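PDB 1XNX: nuclear receptor subfamily 1 group I member 3 from Mus musculus, which acts as a nuclear receptor that, as a heterodimer with RXR, binds retinoic acid response elements and activates transcription from these and from xenobiotic-responsive elements of cytochrome P450 genes. Local coordinates for residues Y48-V62 against F126-A140. Sequence-based numbering, arbitrary orientation.
Sequences YLFMHHRPFQPRGPV and FCGPLCYKMEDAVHA. With ATE (16,17-androstene-3-ol), chain C.
The guanidinium of Arg54 is sandwiched: the aliphatic part of Lys133 lies on one face, with CD 3.4 Å from CZ of Arg54, and the carbonyl oxygen of Tyr48 sits off-centre over the opposite face. The edge of the Arg54 group carries the bonds: Arg54 NE donates to Met51 O, while NH1 and NH2 take Asp136 end-on, one nitrogen to each oxygen, the two planes only 7° apart; Arg54 NH1 to Asp136 OD1 is 2.7 Å. Arg59 grips the same OD1 side-on through NE and NH2, NE at 3.0 Å from OD1 on the anti lone pair, its guanidinium turned 66° from the carboxylate. From above that plane, on the face away from Arg54 NH2, the backbone N of Lys133 also reaches OD2 of Asp136. Five donor bonds thus fix the carboxylate, and two arginines probably keep it ionised.

In this nuclear-receptor ligand-binding domain, the network ties the loop leading to helix 62-85 to helix 134-139. Tyr132, Lys133, Met134 and Ala137 on the sheet-helix side also line the androstenol pocket, and the hydroxyl of Tyr132 bonds to His68.

At the far end, Arg59 CB lies over one face of the His139 ring, 3.7 Å from its centroid. With CG anti to the backbone N (chi1 -169°), the ring presents its edge to Gly60, where NE2 donates to Gly60 O at 2.9 Å, almost exactly in the ring plane.

The loop is joined to the small antiparallel sheet on strand 130-132, where Cys131 N bonds to Leu49 O at 2.8 Å, and Leu130 CD1 stands over the centre of the Phe50 ring in a CH-pi contact. Lys133, bent at its last torsion, brings NZ within 2.8 Å of His52 O; the His52 ring itself meets Phe126 of the second subunit.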
loop_
_atom_site.group_PDB
_atom_site.type_symbol
_atom_site.label_atom_id
_atom_site.label_comp_id
_atom_site.label_asym_id
_atom_site.label_seq_id
_atom_site.Cartn_x
_atom_site.Cartn_y
_atom_site.Cartn_z
ATOM N N TYR A 48 23.513 1.450 1.274
ATOM C CA TYR A 48 22.343 1.681 2.128
ATOM C C TYR A 48 21.024 1.695 1.353
ATOM O O TYR A 48 19.945 1.538 1.943
ATOM C CB TYR A 48 22.493 2.976 2.943
ATOM C CG TYR A 48 22.913 4.196 2.147
ATOM C CD1 TYR A 48 21.971 4.988 1.473
ATOM C CD2 TYR A 48 24.257 4.549 2.053
ATOM C CE1 TYR A 48 22.371 6.107 0.722
ATOM C CE2 TYR A 48 24.665 5.650 1.309
ATOM C CZ TYR A 48 23.726 6.428 0.647
ATOM O OH TYR A 48 24.162 7.520 -0.077
ATOM N N LEU A 49 21.102 1.874 0.039
ATOM C CA LEU A 49 19.896 1.873 -0.770
ATOM C C LEU A 49 19.239 0.497 -0.717
ATOM O O LEU A 49 18.037 0.366 -0.982
ATOM C CB LEU A 49 20.228 2.233 -2.217
ATOM C CG LEU A 49 19.940 3.654 -2.734
ATOM C CD1 LEU A 49 20.011 4.701 -1.630
ATOM C CD2 LEU A 49 20.936 3.961 -3.834
ATOM N N PHE A 50 20.023 -0.527 -0.380
ATOM C CA PHE A 50 19.503 -1.893 -0.295
ATOM C C PHE A 50 18.745 -2.180 0.997
ATOM O O PHE A 50 18.099 -3.224 1.108
ATOM C CB PHE A 50 20.623 -2.923 -0.405
ATOM C CG PHE A 50 21.203 -3.065 -1.779
ATOM C CD1 PHE A 50 22.227 -2.224 -2.213
ATOM C CD2 PHE A 50 20.758 -4.075 -2.631
ATOM C CE1 PHE A 50 22.803 -2.399 -3.481
ATOM C CE2 PHE A 50 21.325 -4.251 -3.888
ATOM C CZ PHE A 50 22.348 -3.412 -4.313
ATOM N N MET A 51 18.829 -1.276 1.972
ATOM C CA MET A 51 18.153 -1.478 3.249
ATOM C C MET A 51 16.830 -0.735 3.306
ATOM O O MET A 51 16.758 0.439 2.939
ATOM C CB MET A 51 19.035 -0.994 4.393
ATOM C CG MET A 51 20.382 -1.699 4.514
ATOM S SD MET A 51 21.385 -0.975 5.848
ATOM C CE MET A 51 20.757 -1.862 7.255
ATOM N N HIS A 52 15.774 -1.395 3.776
ATOM C CA HIS A 52 14.489 -0.713 3.837
ATOM C C HIS A 52 14.324 -0.027 5.176
ATOM O O HIS A 52 13.627 0.979 5.280
ATOM C CB HIS A 52 13.323 -1.686 3.612
ATOM C CG HIS A 52 13.028 -2.565 4.788
ATOM N ND1 HIS A 52 13.885 -3.562 5.210
ATOM C CD2 HIS A 52 11.968 -2.598 5.630
ATOM C CE1 HIS A 52 13.362 -4.173 6.258
ATOM N NE2 HIS A 52 12.201 -3.607 6.534
ATOM N N HIS A 53 14.963 -0.579 6.198
ATOM C CA HIS A 53 14.884 -0.010 7.537
ATOM C C HIS A 53 16.261 0.500 7.950
ATOM O O HIS A 53 17.165 -0.297 8.219
ATOM C CB HIS A 53 14.411 -1.067 8.529
ATOM C CG HIS A 53 14.132 -0.522 9.892
ATOM N ND1 HIS A 53 12.958 0.130 10.206
ATOM C CD2 HIS A 53 14.892 -0.495 11.013
ATOM C CE1 HIS A 53 13.005 0.535 11.463
ATOM N NE2 HIS A 53 14.167 0.169 11.975
ATOM N N ARG A 54 16.425 1.818 8.013
ATOM C CA ARG A 54 17.725 2.388 8.368
ATOM C C ARG A 54 17.622 3.752 9.032
ATOM O O ARG A 54 18.251 4.713 8.591
ATOM C CB ARG A 54 18.591 2.503 7.110
ATOM C CG ARG A 54 17.784 2.617 5.837
ATOM C CD ARG A 54 18.580 3.233 4.708
ATOM N NE ARG A 54 17.848 3.175 3.451
ATOM C CZ ARG A 54 17.847 4.140 2.540
ATOM N NH1 ARG A 54 18.543 5.250 2.751
ATOM N NH2 ARG A 54 17.152 3.994 1.415
ATOM N N PRO A 55 16.853 3.849 10.125
ATOM C CA PRO A 55 16.666 5.114 10.844
ATOM C C PRO A 55 17.924 5.898 11.233
ATOM O O PRO A 55 17.933 7.129 11.160
ATOM C CB PRO A 55 15.854 4.697 12.068
ATOM C CG PRO A 55 16.329 3.313 12.319
ATOM C CD PRO A 55 16.354 2.720 10.929
ATOM N N PHE A 56 18.983 5.195 11.634
ATOM C CA PHE A 56 20.212 5.863 12.071
ATOM C C PHE A 56 21.428 5.610 11.185
ATOM O O PHE A 56 22.537 6.042 11.502
ATOM C CB PHE A 56 20.564 5.441 13.508
ATOM C CG PHE A 56 19.430 5.586 14.485
ATOM C CD1 PHE A 56 18.643 4.487 14.829
ATOM C CD2 PHE A 56 19.124 6.827 15.038
ATOM C CE1 PHE A 56 17.568 4.626 15.713
ATOM C CE2 PHE A 56 18.050 6.974 15.922
ATOM C CZ PHE A 56 17.272 5.876 16.258
ATOM N N GLN A 57 21.227 4.913 10.081
ATOM C CA GLN A 57 22.332 4.595 9.186
ATOM C C GLN A 57 22.890 5.848 8.496
ATOM O O GLN A 57 22.140 6.685 7.997
ATOM C CB GLN A 57 21.861 3.580 8.131
ATOM C CG GLN A 57 22.958 2.718 7.553
ATOM C CD GLN A 57 23.530 1.742 8.572
ATOM O OE1 GLN A 57 22.799 0.961 9.183
ATOM N NE2 GLN A 57 24.846 1.780 8.754
ATOM N N PRO A 58 24.220 6.002 8.486
ATOM C CA PRO A 58 24.841 7.164 7.840
ATOM C C PRO A 58 24.960 6.953 6.318
ATOM O O PRO A 58 24.856 5.822 5.841
ATOM C CB PRO A 58 26.196 7.251 8.539
ATOM C CG PRO A 58 26.508 5.816 8.826
ATOM C CD PRO A 58 25.192 5.279 9.324
ATOM N N ARG A 59 25.177 8.026 5.557
ATOM C CA ARG A 59 25.290 7.921 4.100
ATOM C C ARG A 59 26.639 8.328 3.521
ATOM O O ARG A 59 26.932 8.047 2.359
ATOM C CB ARG A 59 24.210 8.759 3.421
ATOM C CG ARG A 59 22.794 8.349 3.727
ATOM C CD ARG A 59 21.846 9.087 2.811
ATOM N NE ARG A 59 20.450 8.819 3.135
ATOM C CZ ARG A 59 19.822 9.325 4.188
ATOM N NH1 ARG A 59 20.467 10.128 5.019
ATOM N NH2 ARG A 59 18.554 9.024 4.406
ATOM N N GLY A 60 27.455 9.011 4.307
ATOM C CA GLY A 60 28.756 9.406 3.799
ATOM C C GLY A 60 28.753 10.227 2.516
ATOM O O GLY A 60 27.904 11.102 2.340
ATOM N N PRO A 61 29.698 9.962 1.594
ATOM C CA PRO A 61 29.859 10.650 0.311
ATOM C C PRO A 61 28.622 10.818 -0.559
ATOM O O PRO A 61 27.833 9.892 -0.740
ATOM C CB PRO A 61 30.951 9.834 -0.382
ATOM C CG PRO A 61 30.798 8.482 0.209
ATOM C CD PRO A 61 30.614 8.814 1.660
ATOM N N VAL A 62 28.480 12.014 -1.114
ATOM C CA VAL A 62 27.355 12.338 -1.973
ATOM C C VAL A 62 27.539 11.889 -3.421
ATOM O O VAL A 62 26.625 11.329 -4.019
ATOM C CB VAL A 62 27.092 13.849 -1.976
ATOM C CG1 VAL A 62 26.009 14.178 -2.972
ATOM C CG2 VAL A 62 26.694 14.307 -0.588
ATOM N N PHE A 126 9.833 1.045 -3.941
ATOM C CA PHE A 126 10.528 -0.242 -3.957
ATOM C C PHE A 126 10.841 -0.630 -5.390
ATOM O O PHE A 126 9.967 -1.125 -6.120
ATOM C CB PHE A 126 9.686 -1.329 -3.299
ATOM C CG PHE A 126 9.557 -1.170 -1.813
ATOM C CD1 PHE A 126 8.695 -0.227 -1.275
ATOM C CD2 PHE A 126 10.347 -1.924 -0.949
ATOM C CE1 PHE A 126 8.624 -0.034 0.112
ATOM C CE2 PHE A 126 10.281 -1.737 0.427
ATOM C CZ PHE A 126 9.420 -0.791 0.962
ATOM N N CYS A 127 12.088 -0.382 -5.793
ATOM C CA CYS A 127 12.558 -0.687 -7.140
ATOM C C CYS A 127 13.571 -1.819 -7.090
ATOM O O CYS A 127 14.749 -1.601 -6.791
ATOM C CB CYS A 127 13.185 0.559 -7.760
ATOM S SG CYS A 127 12.060 1.956 -7.740
ATOM N N GLY A 128 13.109 -3.027 -7.404
ATOM C CA GLY A 128 13.982 -4.185 -7.355
ATOM C C GLY A 128 14.333 -4.392 -5.897
ATOM O O GLY A 128 13.453 -4.352 -5.024
ATOM N N PRO A 129 15.619 -4.619 -5.595
ATOM C CA PRO A 129 16.108 -4.825 -4.226
ATOM C C PRO A 129 16.444 -3.483 -3.564
ATOM O O PRO A 129 17.046 -3.436 -2.503
ATOM C CB PRO A 129 17.356 -5.661 -4.446
ATOM C CG PRO A 129 17.907 -5.058 -5.718
ATOM C CD PRO A 129 16.666 -4.957 -6.580
ATOM N N LEU A 130 16.047 -2.394 -4.206
ATOM C CA LEU A 130 16.333 -1.056 -3.705
ATOM C C LEU A 130 15.159 -0.399 -2.995
ATOM O O LEU A 130 14.005 -0.658 -3.309
ATOM C CB LEU A 130 16.802 -0.172 -4.869
ATOM C CG LEU A 130 18.313 0.010 -5.063
ATOM C CD1 LEU A 130 19.066 -1.221 -4.593
ATOM C CD2 LEU A 130 18.600 0.316 -6.519
ATOM N N CYS A 131 15.452 0.451 -2.023
ATOM C CA CYS A 131 14.388 1.139 -1.306
ATOM C C CYS A 131 14.708 2.635 -1.194
ATOM O O CYS A 131 15.567 3.041 -0.413
ATOM C CB CYS A 131 14.205 0.535 0.088
ATOM S SG CYS A 131 12.957 1.394 1.063
ATOM N N TYR A 132 14.012 3.452 -1.976
ATOM C CA TYR A 132 14.261 4.878 -1.948
ATOM C C TYR A 132 13.446 5.621 -0.898
ATOM O O TYR A 132 12.259 5.366 -0.715
ATOM C CB TYR A 132 14.011 5.492 -3.330
ATOM C CG TYR A 132 14.942 4.974 -4.408
ATOM C CD1 TYR A 132 14.480 4.090 -5.390
ATOM C CD2 TYR A 132 16.284 5.370 -4.450
ATOM C CE1 TYR A 132 15.327 3.613 -6.384
ATOM C CE2 TYR A 132 17.146 4.898 -5.449
ATOM C CZ TYR A 132 16.654 4.021 -6.412
ATOM O OH TYR A 132 17.476 3.565 -7.414
ATOM N N LYS A 133 14.109 6.542 -0.210
ATOM C CA LYS A 133 13.484 7.352 0.819
ATOM C C LYS A 133 13.711 8.804 0.438
ATOM O O LYS A 133 14.736 9.137 -0.170
ATOM C CB LYS A 133 14.131 7.069 2.171
ATOM C CG LYS A 133 14.097 5.606 2.570
ATOM C CD LYS A 133 14.920 5.369 3.814
ATOM C CE LYS A 133 14.730 3.966 4.314
ATOM N NZ LYS A 133 13.280 3.678 4.467
ATOM N N MET A 134 12.768 9.673 0.801
ATOM C CA MET A 134 12.885 11.091 0.471
ATOM C C MET A 134 14.190 11.665 1.003
ATOM O O MET A 134 14.815 12.520 0.364
ATOM C CB MET A 134 11.712 11.889 1.049
ATOM C CG MET A 134 11.612 13.298 0.460
ATOM S SD MET A 134 10.631 14.469 1.421
ATOM C CE MET A 134 11.894 15.238 2.378
ATOM N N GLU A 135 14.608 11.185 2.170
ATOM C CA GLU A 135 15.839 11.663 2.783
ATOM C C GLU A 135 17.055 11.425 1.888
ATOM O O GLU A 135 18.023 12.177 1.951
ATOM C CB GLU A 135 16.062 10.990 4.136
ATOM C CG GLU A 135 14.954 11.214 5.156
ATOM C CD GLU A 135 13.631 10.551 4.762
ATOM O OE1 GLU A 135 13.648 9.572 3.972
ATOM O OE2 GLU A 135 12.573 11.003 5.260
ATOM N N ASP A 136 17.009 10.393 1.050
ATOM C CA ASP A 136 18.135 10.101 0.169
ATOM C C ASP A 136 18.305 11.200 -0.868
ATOM O O ASP A 136 19.429 11.544 -1.253
ATOM C CB ASP A 136 17.947 8.756 -0.540
ATOM C CG ASP A 136 17.673 7.614 0.428
ATOM O OD1 ASP A 136 18.257 7.614 1.542
ATOM O OD2 ASP A 136 16.877 6.710 0.067
ATOM N N ALA A 137 17.185 11.748 -1.325
ATOM C CA ALA A 137 17.217 12.820 -2.313
ATOM C C ALA A 137 17.700 14.085 -1.606
ATOM O O ALA A 137 18.393 14.918 -2.203
ATOM C CB ALA A 137 15.819 13.032 -2.919
ATOM N N VAL A 138 17.337 14.218 -0.330
ATOM C CA VAL A 138 17.767 15.369 0.461
ATOM C C VAL A 138 19.295 15.384 0.500
ATOM O O VAL A 138 19.926 16.395 0.211
ATOM C CB VAL A 138 17.234 15.289 1.902
ATOM C CG1 VAL A 138 17.753 16.461 2.706
ATOM C CG2 VAL A 138 15.698 15.268 1.896
ATOM N N HIS A 139 19.869 14.237 0.842
ATOM C CA HIS A 139 21.310 14.046 0.929
ATOM C C HIS A 139 22.013 14.320 -0.403
ATOM O O HIS A 139 23.218 14.589 -0.422
ATOM C CB HIS A 139 21.602 12.608 1.363
ATOM C CG HIS A 139 23.031 12.362 1.726
ATOM N ND1 HIS A 139 23.588 12.813 2.904
ATOM C CD2 HIS A 139 24.022 11.722 1.061
ATOM C CE1 HIS A 139 24.860 12.459 2.948
ATOM N NE2 HIS A 139 25.149 11.797 1.843
ATOM N N ALA A 140 21.272 14.235 -1.512
ATOM C CA ALA A 140 21.838 14.487 -2.844
ATOM C C ALA A 140 21.760 15.974 -3.219
ATOM O O ALA A 140 22.187 16.374 -4.312
ATOM C CB ALA A 140 21.110 13.661 -3.891
HETATM O O1 ATE C . 13.977 12.074 -11.571
HETATM C C3 ATE C . 15.164 12.302 -10.812
HETATM C C2 ATE C . 15.684 10.903 -10.412
HETATM C C1 ATE C . 14.871 10.270 -9.274
HETATM C C4 ATE C . 14.691 13.282 -9.716
HETATM C C5 ATE C . 13.851 12.542 -8.645
HETATM C C6 ATE C . 13.433 13.551 -7.558
HETATM C C10 ATE C . 14.491 11.206 -8.084
HETATM C C19 ATE C . 15.853 11.542 -7.368
HETATM C C9 ATE C . 13.604 10.505 -6.987
HETATM C C11 ATE C . 14.171 9.188 -6.398
HETATM C C8 ATE C . 13.219 11.580 -5.886
HETATM C C7 ATE C . 12.615 12.898 -6.439
HETATM C C14 ATE C . 12.347 10.919 -4.779
HETATM C C15 ATE C . 11.790 11.696 -3.588
HETATM C C13 ATE C . 12.907 9.583 -4.190
HETATM C C12 ATE C . 13.303 8.566 -5.284
HETATM C C18 ATE C . 14.160 9.784 -3.270
HETATM C C17 ATE C . 11.760 9.382 -3.216
HETATM C C16 ATE C . 11.123 10.529 -2.887
HETATM O O HOH W 1 14.222 3.301 7.619
#